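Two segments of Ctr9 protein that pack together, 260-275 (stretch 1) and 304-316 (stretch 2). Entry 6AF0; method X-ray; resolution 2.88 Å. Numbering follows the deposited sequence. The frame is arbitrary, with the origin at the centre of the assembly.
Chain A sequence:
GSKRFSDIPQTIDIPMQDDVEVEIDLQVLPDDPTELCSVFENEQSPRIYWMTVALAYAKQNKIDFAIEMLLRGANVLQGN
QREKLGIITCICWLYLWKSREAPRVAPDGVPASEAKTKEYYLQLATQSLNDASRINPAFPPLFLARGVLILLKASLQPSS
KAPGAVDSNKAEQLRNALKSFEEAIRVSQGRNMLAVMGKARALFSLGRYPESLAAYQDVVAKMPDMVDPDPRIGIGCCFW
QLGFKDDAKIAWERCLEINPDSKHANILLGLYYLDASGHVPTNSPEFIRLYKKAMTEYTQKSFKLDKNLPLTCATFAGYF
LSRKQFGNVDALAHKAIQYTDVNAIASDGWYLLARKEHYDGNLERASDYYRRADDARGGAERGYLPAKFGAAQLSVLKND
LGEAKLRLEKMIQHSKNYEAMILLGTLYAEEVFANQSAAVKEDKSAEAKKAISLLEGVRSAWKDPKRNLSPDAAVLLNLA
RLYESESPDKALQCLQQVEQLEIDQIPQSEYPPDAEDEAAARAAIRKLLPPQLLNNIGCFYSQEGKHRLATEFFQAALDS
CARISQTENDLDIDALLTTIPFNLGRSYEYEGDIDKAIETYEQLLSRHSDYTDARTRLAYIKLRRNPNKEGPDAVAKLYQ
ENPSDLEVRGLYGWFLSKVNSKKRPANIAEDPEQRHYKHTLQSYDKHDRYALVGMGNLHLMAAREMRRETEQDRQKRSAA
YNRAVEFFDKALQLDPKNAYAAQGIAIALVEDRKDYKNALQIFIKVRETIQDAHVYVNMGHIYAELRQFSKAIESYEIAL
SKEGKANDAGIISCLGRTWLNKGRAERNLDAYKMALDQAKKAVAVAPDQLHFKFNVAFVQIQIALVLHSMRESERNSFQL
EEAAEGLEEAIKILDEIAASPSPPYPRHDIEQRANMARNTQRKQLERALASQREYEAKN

Stretch 1 (260-275) PDSKHANILLGLYYLD
Stretch 2 (304-316) KLDKNLPLTCATF

Helices that pack side by side often join through an apolar core and keep their charges at the margin, and two segments of Ctr9 illustrate the principle. Helix 263-275 and helix 310-316 run in the same general direction, their axes 35° apart and 10.0 Å at closest approach, with Ile267 in register with Thr312 (CA to CA 6.1 Å) and Leu271 with Thr315 (8.3 Å). At the centre, Ile267 (m, m) sets its CG2 3.5 Å from CD2 of Leu311 (t, p); one turn on, Leu271 (m, t) brings CD1 to 3.9 Å from the same Leu311 CD2. Leu271 CD2 also meets Thr315 CG2 at 3.7 Å. Thr315 (m) suits a helical interface because its OG1 donates to Leu311 O (2.6 Å) within its own helix, satisfying the hydroxyl while the methyl packs.

Toward the N-terminal end, Leu309 (t, p), the N-cap residue, lays CD2 over one face of the His264 ring and 3.6 Å from Lys263 O. Beyond it Leu305 (m, t) places CD1 3.5 Å from Asp261 O. At the polar edge Lys263, p at chi1 and then extended, packs CD 3.8 Å from Asp306 CB and reaches a long salt bridge, NZ to OD2 3.9 Å. Asp306 opens a type I turn ending at Leu309. No hydrogen bond crosses the 591 Å² contact.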

# COMPACT_ATOMS: atom_id res chain seq x y z
N PRO A 260 -13.29 -13.06 -48.53
CA PRO A 260 -13.85 -13.44 -47.22
C PRO A 260 -13.06 -14.58 -46.59
O PRO A 260 -13.02 -14.68 -45.38
CB PRO A 260 -15.30 -13.82 -47.53
CG PRO A 260 -15.61 -13.13 -48.81
CD PRO A 260 -14.31 -13.16 -49.59
N ASP A 261 -12.39 -15.37 -47.41
CA ASP A 261 -11.49 -16.39 -46.91
C ASP A 261 -10.04 -15.92 -46.70
O ASP A 261 -9.12 -16.74 -46.74
CB ASP A 261 -11.54 -17.60 -47.82
CG ASP A 261 -12.93 -18.23 -47.85
OD1 ASP A 261 -13.47 -18.48 -46.76
OD2 ASP A 261 -13.48 -18.46 -48.96
N SER A 262 -9.83 -14.63 -46.44
CA SER A 262 -8.52 -14.14 -46.02
C SER A 262 -8.34 -14.46 -44.54
O SER A 262 -8.93 -13.83 -43.66
CB SER A 262 -8.41 -12.65 -46.27
OG SER A 262 -7.14 -12.16 -45.87
N LYS A 263 -7.52 -15.46 -44.28
CA LYS A 263 -7.27 -15.94 -42.92
C LYS A 263 -6.66 -14.93 -41.93
O LYS A 263 -6.79 -15.11 -40.72
CB LYS A 263 -6.40 -17.19 -42.96
CG LYS A 263 -4.97 -16.94 -43.41
CD LYS A 263 -4.18 -18.24 -43.44
CE LYS A 263 -2.78 -18.01 -44.03
NZ LYS A 263 -2.11 -19.28 -44.45
N HIS A 264 -5.98 -13.89 -42.42
CA HIS A 264 -5.42 -12.85 -41.55
C HIS A 264 -6.41 -11.70 -41.28
O HIS A 264 -6.51 -11.21 -40.16
CB HIS A 264 -4.11 -12.32 -42.12
CG HIS A 264 -2.97 -13.29 -42.05
ND1 HIS A 264 -2.80 -14.29 -42.97
CD2 HIS A 264 -1.94 -13.41 -41.18
CE1 HIS A 264 -1.71 -14.99 -42.67
NE2 HIS A 264 -1.17 -14.48 -41.59
N ALA A 265 -7.14 -11.27 -42.30
CA ALA A 265 -8.14 -10.20 -42.11
C ALA A 265 -9.19 -10.59 -41.08
O ALA A 265 -9.65 -9.76 -40.30
CB ALA A 265 -8.81 -9.84 -43.43
N ASN A 266 -9.60 -11.85 -41.11
CA ASN A 266 -10.56 -12.33 -40.13
C ASN A 266 -10.05 -12.15 -38.67
O ASN A 266 -10.74 -11.57 -37.82
CB ASN A 266 -10.91 -13.79 -40.41
CG ASN A 266 -11.84 -13.97 -41.62
OD1 ASN A 266 -11.46 -14.60 -42.61
ND2 ASN A 266 -13.06 -13.44 -41.53
N ILE A 267 -8.84 -12.62 -38.41
CA ILE A 267 -8.27 -12.50 -37.07
C ILE A 267 -8.23 -11.05 -36.64
O ILE A 267 -8.69 -10.70 -35.54
CB ILE A 267 -6.84 -13.07 -37.00
CG1 ILE A 267 -6.84 -14.55 -37.29
CG2 ILE A 267 -6.28 -12.93 -35.60
CD1 ILE A 267 -7.76 -15.33 -36.36
N LEU A 268 -7.68 -10.22 -37.52
CA LEU A 268 -7.46 -8.83 -37.21
C LEU A 268 -8.78 -8.14 -36.85
O LEU A 268 -8.82 -7.33 -35.93
CB LEU A 268 -6.77 -8.16 -38.39
CG LEU A 268 -5.36 -8.64 -38.68
CD1 LEU A 268 -4.79 -8.00 -39.94
CD2 LEU A 268 -4.48 -8.32 -37.50
N LEU A 269 -9.85 -8.49 -37.55
CA LEU A 269 -11.18 -7.96 -37.28
C LEU A 269 -11.71 -8.46 -35.95
O LEU A 269 -12.20 -7.67 -35.15
CB LEU A 269 -12.14 -8.33 -38.40
CG LEU A 269 -13.42 -7.50 -38.56
CD1 LEU A 269 -13.17 -6.01 -38.62
CD2 LEU A 269 -14.06 -7.96 -39.85
N GLY A 270 -11.60 -9.76 -35.70
CA GLY A 270 -11.84 -10.30 -34.35
C GLY A 270 -11.05 -9.58 -33.25
O GLY A 270 -11.52 -9.42 -32.13
N LEU A 271 -9.84 -9.13 -33.57
CA LEU A 271 -9.06 -8.44 -32.56
C LEU A 271 -9.59 -7.04 -32.35
O LEU A 271 -9.45 -6.46 -31.26
CB LEU A 271 -7.57 -8.41 -32.91
CG LEU A 271 -6.91 -9.78 -32.98
CD1 LEU A 271 -5.48 -9.56 -33.40
CD2 LEU A 271 -6.99 -10.56 -31.67
N TYR A 272 -10.17 -6.49 -33.40
CA TYR A 272 -10.78 -5.16 -33.32
C TYR A 272 -11.96 -5.23 -32.36
O TYR A 272 -12.09 -4.42 -31.43
CB TYR A 272 -11.23 -4.67 -34.69
CG TYR A 272 -12.15 -3.47 -34.55
CD1 TYR A 272 -11.63 -2.20 -34.45
CD2 TYR A 272 -13.52 -3.62 -34.46
CE1 TYR A 272 -12.46 -1.11 -34.30
CE2 TYR A 272 -14.35 -2.53 -34.29
CZ TYR A 272 -13.80 -1.29 -34.19
OH TYR A 272 -14.59 -0.18 -34.04
N TYR A 273 -12.80 -6.23 -32.59
CA TYR A 273 -13.98 -6.41 -31.78
C TYR A 273 -13.60 -6.77 -30.37
O TYR A 273 -14.28 -6.35 -29.46
CB TYR A 273 -14.92 -7.47 -32.38
CG TYR A 273 -15.70 -6.95 -33.55
CD1 TYR A 273 -16.73 -6.04 -33.39
CD2 TYR A 273 -15.38 -7.35 -34.83
CE1 TYR A 273 -17.43 -5.56 -34.47
CE2 TYR A 273 -16.06 -6.87 -35.92
CZ TYR A 273 -17.09 -5.98 -35.74
OH TYR A 273 -17.78 -5.52 -36.83
N LEU A 274 -12.54 -7.55 -30.19
CA LEU A 274 -12.06 -7.90 -28.84
C LEU A 274 -11.66 -6.63 -28.07
O LEU A 274 -12.14 -6.38 -26.98
CB LEU A 274 -10.86 -8.86 -28.93
CG LEU A 274 -10.31 -9.51 -27.64
CD1 LEU A 274 -11.37 -10.24 -26.85
CD2 LEU A 274 -9.17 -10.49 -27.93
N ASP A 275 -10.82 -5.81 -28.66
CA ASP A 275 -10.43 -4.54 -28.08
C ASP A 275 -11.69 -3.72 -27.69
O ASP A 275 -11.80 -3.22 -26.54
CB ASP A 275 -9.55 -3.82 -29.09
CG ASP A 275 -9.10 -2.47 -28.62
OD1 ASP A 275 -8.22 -2.35 -27.72
OD2 ASP A 275 -9.61 -1.50 -29.23
N LYS A 304 -10.72 -22.26 -39.14
CA LYS A 304 -11.09 -23.22 -40.18
C LYS A 304 -10.19 -23.15 -41.43
O LYS A 304 -9.92 -24.16 -42.05
CB LYS A 304 -12.53 -23.00 -40.60
CG LYS A 304 -13.52 -23.25 -39.50
CD LYS A 304 -14.95 -23.26 -40.02
CE LYS A 304 -15.81 -24.26 -39.25
NZ LYS A 304 -15.89 -23.96 -37.79
N LEU A 305 -9.75 -21.95 -41.79
CA LEU A 305 -8.89 -21.75 -42.96
C LEU A 305 -7.47 -22.22 -42.71
O LEU A 305 -6.86 -22.82 -43.60
CB LEU A 305 -8.90 -20.29 -43.38
CG LEU A 305 -10.28 -19.68 -43.65
CD1 LEU A 305 -10.25 -18.16 -43.70
CD2 LEU A 305 -10.84 -20.25 -44.93
N ASP A 306 -6.95 -21.94 -41.51
CA ASP A 306 -5.63 -22.43 -41.10
C ASP A 306 -5.60 -22.76 -39.62
O ASP A 306 -5.67 -21.87 -38.77
CB ASP A 306 -4.54 -21.40 -41.39
CG ASP A 306 -3.14 -21.98 -41.25
OD1 ASP A 306 -2.99 -23.21 -41.31
OD2 ASP A 306 -2.16 -21.20 -41.10
N LYS A 307 -5.49 -24.05 -39.31
CA LYS A 307 -5.39 -24.54 -37.94
C LYS A 307 -4.02 -24.28 -37.31
O LYS A 307 -3.85 -24.34 -36.10
CB LYS A 307 -5.69 -26.03 -37.90
CG LYS A 307 -7.16 -26.38 -38.15
CD LYS A 307 -7.32 -27.89 -38.26
CE LYS A 307 -8.76 -28.33 -38.05
NZ LYS A 307 -8.84 -29.81 -38.01
N ASN A 308 -3.04 -23.97 -38.16
CA ASN A 308 -1.65 -23.76 -37.74
C ASN A 308 -1.23 -22.31 -37.67
O ASN A 308 -0.02 -22.04 -37.58
CB ASN A 308 -0.74 -24.44 -38.76
CG ASN A 308 -1.10 -25.89 -38.96
OD1 ASN A 308 -2.10 -26.39 -38.41
ND2 ASN A 308 -0.27 -26.58 -39.73
N LEU A 309 -2.20 -21.39 -37.75
CA LEU A 309 -1.93 -19.95 -37.84
C LEU A 309 -1.81 -19.39 -36.44
O LEU A 309 -2.80 -19.32 -35.70
CB LEU A 309 -3.04 -19.23 -38.61
CG LEU A 309 -2.81 -17.76 -38.94
CD1 LEU A 309 -1.52 -17.55 -39.70
CD2 LEU A 309 -3.99 -17.21 -39.74
N PRO A 310 -0.60 -18.99 -36.05
CA PRO A 310 -0.25 -18.68 -34.66
C PRO A 310 -1.17 -17.68 -33.95
O PRO A 310 -1.74 -18.01 -32.91
CB PRO A 310 1.17 -18.12 -34.78
CG PRO A 310 1.73 -18.82 -35.98
CD PRO A 310 0.58 -18.96 -36.93
N LEU A 311 -1.31 -16.49 -34.50
CA LEU A 311 -2.17 -15.47 -33.88
C LEU A 311 -3.56 -16.01 -33.61
O LEU A 311 -4.11 -15.84 -32.55
CB LEU A 311 -2.27 -14.23 -34.77
CG LEU A 311 -2.79 -12.94 -34.16
CD1 LEU A 311 -1.85 -12.45 -33.06
CD2 LEU A 311 -2.94 -11.88 -35.26
N THR A 312 -4.14 -16.67 -34.60
CA THR A 312 -5.44 -17.27 -34.42
C THR A 312 -5.41 -18.24 -33.26
O THR A 312 -6.26 -18.20 -32.36
CB THR A 312 -5.85 -18.00 -35.70
OG1 THR A 312 -5.68 -17.11 -36.81
CG2 THR A 312 -7.31 -18.51 -35.61
N CYS A 313 -4.41 -19.12 -33.29
CA CYS A 313 -4.24 -20.15 -32.27
C CYS A 313 -4.21 -19.53 -30.87
O CYS A 313 -4.97 -19.92 -29.99
CB CYS A 313 -3.00 -20.97 -32.57
SG CYS A 313 -3.19 -22.07 -34.01
N ALA A 314 -3.38 -18.53 -30.68
CA ALA A 314 -3.31 -17.86 -29.40
C ALA A 314 -4.64 -17.23 -28.98
O ALA A 314 -5.11 -17.43 -27.87
CB ALA A 314 -2.19 -16.82 -29.43
N THR A 315 -5.26 -16.49 -29.90
CA THR A 315 -6.52 -15.79 -29.64
C THR A 315 -7.62 -16.75 -29.25
O THR A 315 -8.35 -16.49 -28.30
CB THR A 315 -6.94 -14.96 -30.87
OG1 THR A 315 -5.82 -14.23 -31.35
CG2 THR A 315 -8.01 -13.94 -30.51
N PHE A 316 -7.72 -17.87 -29.96
CA PHE A 316 -8.77 -18.85 -29.68
C PHE A 316 -8.46 -19.65 -28.42
O PHE A 316 -9.37 -20.11 -27.72
CB PHE A 316 -9.06 -19.77 -30.90
CG PHE A 316 -10.54 -20.05 -31.11
CD1 PHE A 316 -11.48 -19.02 -31.02
CD2 PHE A 316 -11.00 -21.33 -31.38
CE1 PHE A 316 -12.84 -19.27 -31.19
CE2 PHE A 316 -12.35 -21.57 -31.55
CZ PHE A 316 -13.27 -20.55 -31.45